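Local coordinates for structure-specific endonuclease subunit slx1 (Schizosaccharomyces pombe, PDB 4ZDT), which serves as catalytic subunit of the Slx1-Slx4 endonuclease, which cuts branched DNA during repair and recombination, and is represented here by its zinc-binding RING finger domain, at residues V4-I13 / S29-S39. Sequence-based numbering, arbitrary orientation.
Sequences VKCNLCYECI and SINHLTCLASS. With ZN (zinc ion), chain E.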
loop_
_atom_site.group_PDB
_atom_site.type_symbol
_atom_site.label_atom_id
_atom_site.label_comp_id
_atom_site.label_asym_id
_atom_site.label_seq_id
_atom_site.Cartn_x
_atom_site.Cartn_y
_atom_site.Cartn_z
ATOM N N VAL A 4 7.184 19.419 6.984
ATOM C CA VAL A 4 7.704 18.129 7.464
ATOM C C VAL A 4 8.317 17.334 6.312
ATOM O O VAL A 4 7.782 17.320 5.191
ATOM C CB VAL A 4 6.599 17.291 8.196
ATOM C CG1 VAL A 4 7.146 15.948 8.695
ATOM C CG2 VAL A 4 5.998 18.081 9.364
ATOM N N LYS A 5 9.429 16.670 6.599
ATOM C CA LYS A 5 10.206 15.952 5.603
ATOM C C LYS A 5 10.043 14.447 5.778
ATOM O O LYS A 5 10.148 13.933 6.899
ATOM C CB LYS A 5 11.674 16.321 5.792
ATOM C CG LYS A 5 12.612 15.929 4.673
ATOM C CD LYS A 5 13.996 16.531 4.913
ATOM C CE LYS A 5 14.784 16.636 3.612
ATOM N NZ LYS A 5 16.219 16.975 3.837
ATOM N N CYS A 6 9.792 13.731 4.685
ATOM C CA CYS A 6 9.826 12.275 4.749
ATOM C C CYS A 6 11.255 11.796 4.984
ATOM O O CYS A 6 12.190 12.221 4.301
ATOM C CB CYS A 6 9.247 11.630 3.483
ATOM S SG CYS A 6 9.632 9.858 3.375
ATOM N N ASN A 7 11.414 10.886 5.939
ATOM C CA ASN A 7 12.732 10.388 6.316
ATOM C C ASN A 7 13.284 9.277 5.419
ATOM O O ASN A 7 14.294 8.659 5.754
ATOM C CB ASN A 7 12.726 9.921 7.774
ATOM C CG ASN A 7 11.966 8.625 7.968
ATOM O OD1 ASN A 7 11.151 8.238 7.131
ATOM N ND2 ASN A 7 12.232 7.943 9.077
ATOM N N LEU A 8 12.635 9.022 4.286
ATOM C CA LEU A 8 13.131 7.999 3.371
ATOM C C LEU A 8 13.393 8.534 1.963
ATOM O O LEU A 8 14.286 8.033 1.271
ATOM C CB LEU A 8 12.152 6.809 3.316
ATOM C CG LEU A 8 11.914 6.044 4.630
ATOM C CD1 LEU A 8 10.737 5.059 4.517
ATOM C CD2 LEU A 8 13.178 5.314 5.104
ATOM N N CYS A 9 12.602 9.531 1.534
ATOM C CA CYS A 9 12.724 10.102 0.190
ATOM C C CYS A 9 13.092 11.592 0.196
ATOM O O CYS A 9 13.389 12.171 -0.860
ATOM C CB CYS A 9 11.440 9.890 -0.603
ATOM S SG CYS A 9 10.177 11.119 -0.296
ATOM N N TYR A 10 13.034 12.204 1.381
ATOM C CA TYR A 10 13.477 13.585 1.619
ATOM C C TYR A 10 12.636 14.678 0.954
ATOM O O TYR A 10 12.997 15.867 1.023
ATOM C CB TYR A 10 14.984 13.762 1.304
ATOM C CG TYR A 10 15.820 12.625 1.852
ATOM C CD1 TYR A 10 15.938 12.417 3.228
ATOM C CD2 TYR A 10 16.472 11.740 0.988
ATOM C CE1 TYR A 10 16.680 11.359 3.729
ATOM C CE2 TYR A 10 17.228 10.683 1.481
ATOM C CZ TYR A 10 17.321 10.497 2.855
ATOM O OH TYR A 10 18.064 9.455 3.364
ATOM N N GLU A 11 11.522 14.290 0.330
ATOM C CA GLU A 11 10.550 15.260 -0.166
ATOM C C GLU A 11 9.675 15.717 0.986
ATOM O O GLU A 11 9.535 15.012 1.998
ATOM C CB GLU A 11 9.676 14.682 -1.292
ATOM C CG GLU A 11 10.438 14.006 -2.433
ATOM C CD GLU A 11 11.331 14.964 -3.210
ATOM O OE1 GLU A 11 10.889 16.101 -3.495
ATOM O OE2 GLU A 11 12.474 14.569 -3.545
ATOM N N CYS A 12 9.096 16.902 0.840
ATOM C CA CYS A 12 8.233 17.454 1.865
ATOM C C CYS A 12 6.904 16.724 1.919
ATOM O O CYS A 12 6.413 16.235 0.904
ATOM C CB CYS A 12 8.032 18.958 1.672
ATOM S SG CYS A 12 9.387 20.042 2.164
ATOM N N ILE A 13 6.347 16.629 3.119
ATOM C CA ILE A 13 5.033 16.043 3.324
ATOM C C ILE A 13 4.065 17.189 3.560
ATOM O O ILE A 13 4.180 17.912 4.541
ATOM C CB ILE A 13 5.009 15.041 4.520
ATOM C CG1 ILE A 13 6.053 13.937 4.318
ATOM C CG2 ILE A 13 3.618 14.442 4.693
ATOM C CD1 ILE A 13 6.221 12.993 5.516
ATOM N N SER A 29 9.808 8.619 14.080
ATOM C CA SER A 29 10.218 8.585 12.668
ATOM C C SER A 29 9.021 8.838 11.747
ATOM O O SER A 29 8.033 8.088 11.795
ATOM C CB SER A 29 10.812 7.217 12.338
ATOM O OG SER A 29 11.165 7.144 10.968
ATOM N N ILE A 30 9.106 9.886 10.925
ATOM C CA ILE A 30 8.004 10.294 10.060
ATOM C C ILE A 30 8.351 10.034 8.585
ATOM O O ILE A 30 9.481 10.284 8.143
ATOM C CB ILE A 30 7.553 11.762 10.330
ATOM C CG1 ILE A 30 6.978 11.872 11.761
ATOM C CG2 ILE A 30 6.470 12.201 9.336
ATOM C CD1 ILE A 30 6.782 13.305 12.273
ATOM N N ASN A 31 7.379 9.540 7.825
ATOM C CA ASN A 31 7.595 9.260 6.408
ATOM C C ASN A 31 6.300 9.018 5.635
ATOM O O ASN A 31 5.258 8.732 6.224
ATOM C CB ASN A 31 8.538 8.066 6.237
ATOM C CG ASN A 31 8.314 6.993 7.285
ATOM O OD1 ASN A 31 7.200 6.499 7.457
ATOM N ND2 ASN A 31 9.377 6.626 7.993
ATOM N N HIS A 32 6.376 9.132 4.308
ATOM C CA HIS A 32 5.212 8.905 3.439
ATOM C C HIS A 32 4.778 7.463 3.636
ATOM O O HIS A 32 5.621 6.587 3.786
ATOM C CB HIS A 32 5.577 9.052 1.952
ATOM C CG HIS A 32 5.802 10.458 1.504
ATOM N ND1 HIS A 32 7.055 10.944 1.185
ATOM C CD2 HIS A 32 4.935 11.475 1.289
ATOM C CE1 HIS A 32 6.944 12.207 0.802
ATOM N NE2 HIS A 32 5.670 12.550 0.855
ATOM N N LEU A 33 3.469 7.222 3.629
ATOM C CA LEU A 33 2.941 5.845 3.683
ATOM C C LEU A 33 3.547 4.974 2.611
ATOM O O LEU A 33 4.013 3.877 2.901
ATOM C CB LEU A 33 1.414 5.829 3.536
ATOM C CG LEU A 33 0.606 6.486 4.653
ATOM C CD1 LEU A 33 -0.852 6.630 4.234
ATOM C CD2 LEU A 33 0.713 5.612 5.934
ATOM N N THR A 34 3.537 5.460 1.362
ATOM C CA THR A 34 4.054 4.652 0.259
ATOM C C THR A 34 5.540 4.390 0.405
ATOM O O THR A 34 5.988 3.274 0.174
ATOM C CB THR A 34 3.722 5.250 -1.133
ATOM O OG1 THR A 34 4.153 6.613 -1.167
ATOM C CG2 THR A 34 2.239 5.219 -1.352
ATOM N N CYS A 35 6.307 5.402 0.824
ATOM C CA CYS A 35 7.738 5.195 1.064
ATOM C C CYS A 35 8.019 4.108 2.105
ATOM O O CYS A 35 8.813 3.197 1.873
ATOM C CB CYS A 35 8.441 6.504 1.484
ATOM S SG CYS A 35 8.464 7.722 0.162
ATOM N N LEU A 36 7.396 4.221 3.286
ATOM C CA LEU A 36 7.563 3.219 4.339
ATOM C C LEU A 36 7.105 1.837 3.860
ATOM O O LEU A 36 7.797 0.851 4.061
ATOM C CB LEU A 36 6.777 3.619 5.608
ATOM C CG LEU A 36 7.087 2.819 6.881
ATOM C CD1 LEU A 36 8.556 2.947 7.278
ATOM C CD2 LEU A 36 6.198 3.250 8.050
ATOM N N ALA A 37 5.932 1.769 3.238
ATOM C CA ALA A 37 5.426 0.479 2.779
ATOM C C ALA A 37 6.418 -0.176 1.817
ATOM O O ALA A 37 6.787 -1.350 1.976
ATOM C CB ALA A 37 4.050 0.641 2.131
ATOM N N SER A 38 6.873 0.601 0.826
ATOM C CA SER A 38 7.864 0.108 -0.139
ATOM C C SER A 38 9.128 -0.457 0.582
ATOM O O SER A 38 9.631 -1.544 0.228
ATOM C CB SER A 38 8.186 1.210 -1.162
ATOM O OG SER A 38 9.109 0.741 -2.109
ATOM N N SER A 39 9.584 0.225 1.639
ATOM C CA SER A 39 10.768 -0.239 2.386
ATOM C C SER A 39 10.517 -1.539 3.159
ATOM O O SER A 39 11.448 -2.252 3.477
ATOM C CB SER A 39 11.280 0.845 3.347
ATOM O OG SER A 39 10.413 0.994 4.464
HETATM ZN ZN ZN E . 8.742 9.775 1.119
#
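Cys6, Cys9, His32 and Cys35 close round one zinc ion, two ligands from each segment. His32 gives its ND1, 2.0 Å from the zinc; Ile13 CG1 lies over one face of its ring, 4.0 Å from the centroid, while Cys9 SG and Cys12 O are at the edge. His32, the N-cap residue before helix 33-40, has CG anti to its carbonyl carbon (chi1 -73°), which turns ND1 to the zinc. Cys6 SG, besides its zinc bond, accepts the backbone N-H groups of Leu8, Cys9 and His32, which probably temper the thiolate's charge. Beside the site, Asn7 N donates to Ile30 O (3.0 Å), and the two asparagine amides meet with their planes 34° apart. Asn31 ND2 donates to Asn7 OD1 over an unusually short 2.5 Å; this OD1 lies nearly in the amide plane of Asn31, while ND2 is tilted 21° from the carbonyl plane of Asn7. With an alanine at Asn31, Asn7 OD1 is likely to lose this side-chain donor, its amide then being freer to turn. Leu8 CD1 lies against the first helical turn, 4.1 Å from Leu36 CD1, and Ile30 CG2 touches both Val4 CG1 and Ile13 CD1, each at 3.9 Å. Ile26 and Leu29 of the Slx4 chain pack on Leu33 and Ala37 of the same helix. A CxxC loop joined to a histidine and cysteine at a helix start forms the three-cysteine, one-histidine site of this RING finger.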